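PDB 7CFU: DNA/pantothenate metabolism flavoprotein from Streptomyces sparsogenes DSM 40356, which binds FMN and probably catalyses the oxidative decarboxylation of a peptide's C-terminal cysteine in natural-product biosynthesis. Local coordinates for residues A77-W82 and G89-A94; A109-K114 and D122-T127. All blocks are in the same frame, centred on the assembly; numbering follows the deposited sequence.

Contact 1 (77-82 with 89-94) and contact 2 (109-114 with 122-127) follow one another along the chain, their centres about 14 Å apart, and meet along helix 123-130. Trp82 leans on that helix, its CH2 3.6 Å from Ala126 CB and its CD2 3.5 Å from Val123 CG2; further along, His92 CA packs 3.4 Å from Thr127 OG1. The two contacts serve different FMN molecules. Contact 1 lies against the ring system and ribityl chain of one, which Ala126 of contact 2 also touches, whereas residues 109-110 hold the flavin and phosphate of another. Both cofactors sit between subunits, so each chain contributes to two FMN sites.

Contact 1 (A77-W82 and G89-A94); sequences APVTDW and GAAHVA. With FMN (flavin mononucleotide), chain B.
Trp82 and Ala91 mark the nearest backbone approach, their CA atoms 5.9 Å apart where the irregular segment 77-82 passes the start of helix 91-98. A water bridges the gap, donating to Trp82 O and accepting from Ala91 N at 2.8 Å; Ala91 is the first residue after the N-cap position, held by Ala90. The methyl of Ala91 then meets the benzo side of the indole, CB 3.8 Å from Trp82 CE3, with Val79 CG1 more loosely on it. His92 takes the next place along the rim: its ND1 lies near the indole plane, 3.3 Å from Trp82 CZ3, and the two rings stand almost perpendicular (86°). In the Rossmann-like flavoprotein fold this joins the loop after helix 67-74 to a helix that lines an FMN site between subunits. The turn of the imidazole, with CG between the backbone N and carbonyl carbon (chi1 63°), sets CE1 3.4 Å from FMN N10 and one ring face over C1', while Val93 CG2 covers the opposite face. FMN C9 sits over one face of Trp82, whose CZ2 approaches C3' to 3.6 Å. Ala90 CB touches flavin C8 at 3.6 Å, and Phe32 of a neighbouring subunit packs on that alanine.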
loop_
_atom_site.group_PDB
_atom_site.type_symbol
_atom_site.label_atom_id
_atom_site.label_comp_id
_atom_site.label_asym_id
_atom_site.label_seq_id
_atom_site.Cartn_x
_atom_site.Cartn_y
_atom_site.Cartn_z
ATOM N N ALA A 77 -16.280 -1.262 -22.108
ATOM C CA ALA A 77 -16.048 -1.118 -20.688
ATOM C C ALA A 77 -17.047 -0.099 -20.160
ATOM O O ALA A 77 -17.226 0.959 -20.778
ATOM C CB ALA A 77 -14.617 -0.663 -20.409
ATOM N N PRO A 78 -17.759 -0.390 -19.080
ATOM C CA PRO A 78 -18.622 0.637 -18.490
ATOM C C PRO A 78 -17.791 1.782 -17.930
ATOM O O PRO A 78 -16.662 1.599 -17.474
ATOM C CB PRO A 78 -19.371 -0.112 -17.379
ATOM C CG PRO A 78 -18.493 -1.276 -17.047
ATOM C CD PRO A 78 -17.812 -1.662 -18.336
ATOM N N VAL A 79 -18.351 2.977 -17.992
ATOM C CA VAL A 79 -17.740 4.150 -17.383
ATOM C C VAL A 79 -18.235 4.268 -15.946
ATOM O O VAL A 79 -19.446 4.256 -15.698
ATOM C CB VAL A 79 -18.081 5.415 -18.187
ATOM C CG1 VAL A 79 -17.608 6.665 -17.455
ATOM C CG2 VAL A 79 -17.477 5.323 -19.588
ATOM N N THR A 80 -17.306 4.386 -14.993
ATOM C CA THR A 80 -17.705 4.667 -13.615
ATOM C C THR A 80 -16.999 5.896 -13.064
ATOM O O THR A 80 -17.627 6.748 -12.433
ATOM C CB THR A 80 -17.435 3.471 -12.694
ATOM O OG1 THR A 80 -18.166 2.337 -13.157
ATOM C CG2 THR A 80 -17.878 3.794 -11.269
ATOM N N ASP A 81 -15.694 5.984 -13.256
ATOM C CA ASP A 81 -14.929 7.125 -12.787
ATOM C C ASP A 81 -14.641 8.080 -13.938
ATOM O O ASP A 81 -14.614 7.687 -15.107
ATOM C CB ASP A 81 -13.635 6.664 -12.120
ATOM C CG ASP A 81 -13.893 5.935 -10.816
ATOM O OD1 ASP A 81 -14.517 6.538 -9.920
ATOM O OD2 ASP A 81 -13.516 4.753 -10.702
ATOM N N TRP A 82 -14.446 9.349 -13.588
ATOM C CA TRP A 82 -14.098 10.365 -14.575
ATOM C C TRP A 82 -12.879 9.968 -15.401
ATOM O O TRP A 82 -12.800 10.300 -16.590
ATOM C CB TRP A 82 -13.871 11.694 -13.865
ATOM C CG TRP A 82 -15.083 12.129 -13.108
ATOM C CD1 TRP A 82 -15.310 11.995 -11.766
ATOM C CD2 TRP A 82 -16.260 12.724 -13.656
ATOM N NE1 TRP A 82 -16.548 12.494 -11.439
ATOM C CE2 TRP A 82 -17.156 12.944 -12.583
ATOM C CE3 TRP A 82 -16.642 13.108 -14.946
ATOM C CZ2 TRP A 82 -18.407 13.530 -12.764
ATOM C CZ3 TRP A 82 -17.887 13.687 -15.126
ATOM C CH2 TRP A 82 -18.754 13.898 -14.039
ATOM N N GLY A 89 -12.671 17.575 -23.028
ATOM C CA GLY A 89 -13.969 17.599 -22.378
ATOM C C GLY A 89 -13.988 16.820 -21.077
ATOM O O GLY A 89 -13.124 17.014 -20.215
ATOM N N ALA A 90 -14.897 15.851 -20.973
ATOM C CA ALA A 90 -15.269 15.273 -19.686
ATOM C C ALA A 90 -16.351 14.228 -19.895
ATOM O O ALA A 90 -17.136 14.324 -20.843
ATOM C CB ALA A 90 -15.751 16.358 -18.726
ATOM N N ALA A 91 -16.389 13.223 -19.017
ATOM C CA ALA A 91 -17.217 12.046 -19.265
ATOM C C ALA A 91 -18.684 12.415 -19.451
ATOM O O ALA A 91 -19.340 11.929 -20.378
ATOM C CB ALA A 91 -17.056 11.036 -18.127
ATOM N N HIS A 92 -19.209 13.302 -18.608
ATOM C CA HIS A 92 -20.642 13.570 -18.660
ATOM C C HIS A 92 -21.026 14.320 -19.933
ATOM O O HIS A 92 -22.096 14.072 -20.504
ATOM C CB HIS A 92 -21.069 14.337 -17.409
ATOM C CG HIS A 92 -20.436 15.689 -17.286
ATOM N ND1 HIS A 92 -19.071 15.879 -17.341
ATOM C CD2 HIS A 92 -20.981 16.915 -17.121
ATOM C CE1 HIS A 92 -18.804 17.166 -17.203
ATOM N NE2 HIS A 92 -19.946 17.817 -17.069
ATOM N N VAL A 93 -20.170 15.232 -20.401
ATOM C CA VAL A 93 -20.453 15.958 -21.641
ATOM C C VAL A 93 -20.377 15.021 -22.843
ATOM O O VAL A 93 -21.265 15.015 -23.707
ATOM C CB VAL A 93 -19.491 17.149 -21.799
ATOM C CG1 VAL A 93 -19.682 17.819 -23.151
ATOM C CG2 VAL A 93 -19.676 18.152 -20.652
ATOM N N ALA A 94 -19.321 14.205 -22.914
ATOM C CA ALA A 94 -19.165 13.310 -24.056
ATOM C C ALA A 94 -20.291 12.286 -24.105
ATOM O O ALA A 94 -20.885 12.051 -25.163
ATOM C CB ALA A 94 -17.794 12.626 -24.023
HETATM N N1 FMN B . -19.871 20.117 -13.738
HETATM C C2 FMN B . -20.487 21.347 -13.785
HETATM O O2 FMN B . -21.598 21.486 -13.272
HETATM N N3 FMN B . -19.853 22.415 -14.405
HETATM C C4 FMN B . -18.605 22.257 -14.991
HETATM O O4 FMN B . -18.046 23.209 -15.554
HETATM C C4A FMN B . -17.982 21.015 -14.940
HETATM N N5 FMN B . -16.732 20.837 -15.509
HETATM C C5A FMN B . -16.117 19.606 -15.447
HETATM C C6 FMN B . -14.861 19.438 -16.016
HETATM C C7 FMN B . -14.235 18.196 -15.961
HETATM C C7M FMN B . -12.875 18.008 -16.581
HETATM C C8 FMN B . -14.862 17.125 -15.332
HETATM C C8M FMN B . -14.165 15.794 -15.290
HETATM C C9 FMN B . -16.131 17.291 -14.761
HETATM C C9A FMN B . -16.756 18.538 -14.815
HETATM N N10 FMN B . -18.015 18.726 -14.256
HETATM C C10 FMN B . -18.623 19.951 -14.311
HETATM C "C1'" FMN B . -18.726 17.605 -13.560
HETATM C "C2'" FMN B . -18.448 17.759 -12.071
HETATM O "O2'" FMN B . -17.046 17.663 -11.846
HETATM C "C3'" FMN B . -19.229 16.690 -11.305
HETATM O "O3'" FMN B . -20.611 16.971 -11.348
HETATM C "C4'" FMN B . -18.755 16.578 -9.860
HETATM O "O4'" FMN B . -19.467 15.545 -9.202
HETATM C "C5'" FMN B . -18.963 17.876 -9.102
HETATM O "O5'" FMN B . -18.269 17.722 -7.884
HETATM P P FMN B . -18.243 18.888 -6.786
HETATM O O1P FMN B . -18.199 18.273 -5.395
HETATM O O2P FMN B . -17.011 19.731 -7.039
HETATM O O3P FMN B . -19.475 19.753 -6.948
HETATM O O HOH W 1 -14.163 12.624 -17.475
#

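Contact 2 (A109-K114 and D122-T127); sequences ANFLAK and DVLTAT. With FMN (flavin mononucleotide), chain Y.
Phe111 and Lys114, one turn apart on helix 109-117, meet Leu124 and Thr125 of helix 123-130. With CG anti to the backbone N (chi1 175°), the Phe111 ring is carried across to helix 123-130; there Leu124 CD2 reaches CD2 and CE2 of the ring, each at 3.9 Å, and the two side chains cross at about a right angle. Thr125 offers its methyl instead: CG2 touches CB and CD of Lys114, the latter at 3.8 Å, and lies farther off beside Phe111. This orientation sends OG1 back to the start of its own helix, where it donates to Asp122 OD1 at 2.7 Å. Thr125 N reaches the same oxygen from the opposite face of the carboxylate in a nearly straight N-cap bond, so two donors fix the Asp122 rotamer.

Segments 109-114 and 123-127 run at 40° to each other; their helices belong to the beta-alpha-beta crossover from strand 101-107 to strand 135-139, and Asn110 closes a PATAN sequence, the counterpart of the PASANT motif of cysteine-decarboxylase flavoproteins. At the start of helix 109-117, Ala109 N donates to FMN O2 at 2.9 Å. Asn110 ND2 gives a 3.1 Å bond to phosphate O3P, while its OD1 accepts from Ala120 N of a neighbouring subunit. Lys114, extended beyond CG, makes a salt bridge with Asp121; its NZ is 4.7 Å from Asp122 OD2, and one water accepts from NZ while donating to both OD2 and phosphate O1P.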
loop_
_atom_site.group_PDB
_atom_site.type_symbol
_atom_site.label_atom_id
_atom_site.label_comp_id
_atom_site.label_asym_id
_atom_site.label_seq_id
_atom_site.Cartn_x
_atom_site.Cartn_y
_atom_site.Cartn_z
ATOM N N ALA A 109 -33.708 3.994 -5.546
ATOM C CA ALA A 109 -34.369 5.130 -4.913
ATOM C C ALA A 109 -33.409 6.307 -4.796
ATOM O O ALA A 109 -33.786 7.456 -5.048
ATOM C CB ALA A 109 -34.910 4.733 -3.537
ATOM N N ASN A 110 -32.155 6.029 -4.429
ATOM C CA ASN A 110 -31.126 7.065 -4.366
ATOM C C ASN A 110 -31.045 7.839 -5.676
ATOM O O ASN A 110 -31.004 9.076 -5.681
ATOM C CB ASN A 110 -29.777 6.416 -4.045
ATOM C CG ASN A 110 -28.682 7.426 -3.779
ATOM O OD1 ASN A 110 -28.849 8.356 -2.979
ATOM N ND2 ASN A 110 -27.548 7.257 -4.466
ATOM N N PHE A 111 -31.021 7.118 -6.802
ATOM C CA PHE A 111 -30.955 7.781 -8.101
ATOM C C PHE A 111 -32.148 8.706 -8.321
ATOM O O PHE A 111 -31.985 9.828 -8.822
ATOM C CB PHE A 111 -30.878 6.755 -9.236
ATOM C CG PHE A 111 -30.928 7.391 -10.587
ATOM C CD1 PHE A 111 -32.136 7.529 -11.261
ATOM C CD2 PHE A 111 -29.774 7.912 -11.167
ATOM C CE1 PHE A 111 -32.189 8.153 -12.494
ATOM C CE2 PHE A 111 -29.826 8.531 -12.400
ATOM C CZ PHE A 111 -31.034 8.651 -13.060
ATOM N N LEU A 112 -33.357 8.243 -7.987
ATOM C CA LEU A 112 -34.543 9.083 -8.151
ATOM C C LEU A 112 -34.383 10.399 -7.415
ATOM O O LEU A 112 -34.690 11.470 -7.956
ATOM C CB LEU A 112 -35.787 8.366 -7.632
ATOM C CG LEU A 112 -36.209 7.064 -8.295
ATOM C CD1 LEU A 112 -37.445 6.516 -7.599
ATOM C CD2 LEU A 112 -36.461 7.292 -9.775
ATOM N N ALA A 113 -33.875 10.340 -6.186
ATOM C CA ALA A 113 -33.677 11.556 -5.408
ATOM C C ALA A 113 -32.671 12.482 -6.082
ATOM O O ALA A 113 -32.909 13.687 -6.219
ATOM C CB ALA A 113 -33.223 11.191 -4.000
ATOM N N LYS A 114 -31.542 11.933 -6.533
ATOM C CA LYS A 114 -30.526 12.787 -7.141
ATOM C C LYS A 114 -31.024 13.388 -8.453
ATOM O O LYS A 114 -30.862 14.594 -8.694
ATOM C CB LYS A 114 -29.244 11.985 -7.360
ATOM C CG LYS A 114 -28.506 11.609 -6.076
ATOM C CD LYS A 114 -27.241 10.791 -6.389
ATOM C CE LYS A 114 -26.430 10.508 -5.119
ATOM N NZ LYS A 114 -25.225 9.686 -5.411
ATOM N N ASP A 122 -21.696 12.134 -9.223
ATOM C CA ASP A 122 -20.915 11.083 -9.864
ATOM C C ASP A 122 -21.150 11.196 -11.365
ATOM O O ASP A 122 -21.935 12.033 -11.820
ATOM C CB ASP A 122 -21.266 9.686 -9.327
ATOM C CG ASP A 122 -22.709 9.255 -9.639
ATOM O OD1 ASP A 122 -23.482 10.029 -10.248
ATOM O OD2 ASP A 122 -23.066 8.113 -9.273
ATOM N N VAL A 123 -20.482 10.333 -12.136
ATOM C CA VAL A 123 -20.572 10.437 -13.592
ATOM C C VAL A 123 -22.014 10.260 -14.057
ATOM O O VAL A 123 -22.506 11.032 -14.895
ATOM C CB VAL A 123 -19.625 9.437 -14.284
ATOM C CG1 VAL A 123 -19.894 9.421 -15.779
ATOM C CG2 VAL A 123 -18.176 9.826 -14.037
ATOM N N LEU A 124 -22.725 9.271 -13.505
ATOM C CA LEU A 124 -24.078 8.984 -13.981
ATOM C C LEU A 124 -24.993 10.188 -13.812
ATOM O O LEU A 124 -25.628 10.634 -14.774
ATOM C CB LEU A 124 -24.669 7.785 -13.248
ATOM C CG LEU A 124 -26.096 7.430 -13.703
ATOM C CD1 LEU A 124 -26.117 7.107 -15.200
ATOM C CD2 LEU A 124 -26.703 6.298 -12.889
ATOM N N THR A 125 -25.059 10.745 -12.601
ATOM C CA THR A 125 -26.024 11.810 -12.358
ATOM C C THR A 125 -25.603 13.103 -13.038
ATOM O O THR A 125 -26.458 13.922 -13.388
ATOM C CB THR A 125 -26.224 12.031 -10.859
ATOM O OG1 THR A 125 -24.964 12.307 -10.235
ATOM C CG2 THR A 125 -26.861 10.781 -10.217
ATOM N N ALA A 126 -24.299 13.287 -13.258
ATOM C CA ALA A 126 -23.833 14.412 -14.059
ATOM C C ALA A 126 -24.220 14.232 -15.517
ATOM O O ALA A 126 -24.568 15.202 -16.199
ATOM C CB ALA A 126 -22.312 14.563 -13.936
ATOM N N THR A 127 -24.159 12.998 -16.010
ATOM C CA THR A 127 -24.550 12.728 -17.386
ATOM C C THR A 127 -26.031 13.013 -17.614
ATOM O O THR A 127 -26.412 13.469 -18.699
ATOM C CB THR A 127 -24.192 11.287 -17.739
ATOM O OG1 THR A 127 -22.777 11.107 -17.570
ATOM C CG2 THR A 127 -24.566 10.970 -19.179
HETATM N N1 FMN Y . -31.534 0.301 -3.233
HETATM C C2 FMN Y . -32.675 0.485 -3.976
HETATM O O2 FMN Y . -33.194 1.591 -4.000
HETATM N N3 FMN Y . -33.217 -0.555 -4.702
HETATM C C4 FMN Y . -32.622 -1.799 -4.667
HETATM O O4 FMN Y . -33.114 -2.728 -5.306
HETATM C C4A FMN Y . -31.477 -1.993 -3.904
HETATM N N5 FMN Y . -30.865 -3.226 -3.864
HETATM C C5A FMN Y . -29.715 -3.404 -3.123
HETATM C C6 FMN Y . -29.114 -4.652 -3.093
HETATM C C7 FMN Y . -27.959 -4.841 -2.349
HETATM C C7M FMN Y . -27.303 -6.198 -2.321
HETATM C C8 FMN Y . -27.412 -3.787 -1.626
HETATM C C8M FMN Y . -26.160 -4.020 -0.815
HETATM C C9 FMN Y . -28.018 -2.532 -1.650
HETATM C C9A FMN Y . -29.173 -2.344 -2.401
HETATM N N10 FMN Y . -29.803 -1.108 -2.435
HETATM C C10 FMN Y . -30.935 -0.933 -3.193
HETATM C "C1'" FMN Y . -29.243 0.054 -1.683
HETATM C "C2'" FMN Y . -28.412 0.887 -2.646
HETATM O "O2'" FMN Y . -27.391 0.086 -3.224
HETATM C "C3'" FMN Y . -27.865 2.109 -1.910
HETATM O "O3'" FMN Y . -28.927 2.996 -1.625
HETATM C "C4'" FMN Y . -26.741 2.819 -2.681
HETATM O "O4'" FMN Y . -26.262 3.913 -1.919
HETATM C "C5'" FMN Y . -27.226 3.320 -4.030
HETATM O "O5'" FMN Y . -26.115 3.758 -4.788
HETATM P P FMN Y . -26.304 4.309 -6.282
HETATM O O1P FMN Y . -25.292 5.403 -6.528
HETATM O O2P FMN Y . -26.175 3.144 -7.204
HETATM O O3P FMN Y . -27.676 4.923 -6.487
HETATM O O HOH W 2 -25.261 7.605 -7.662
#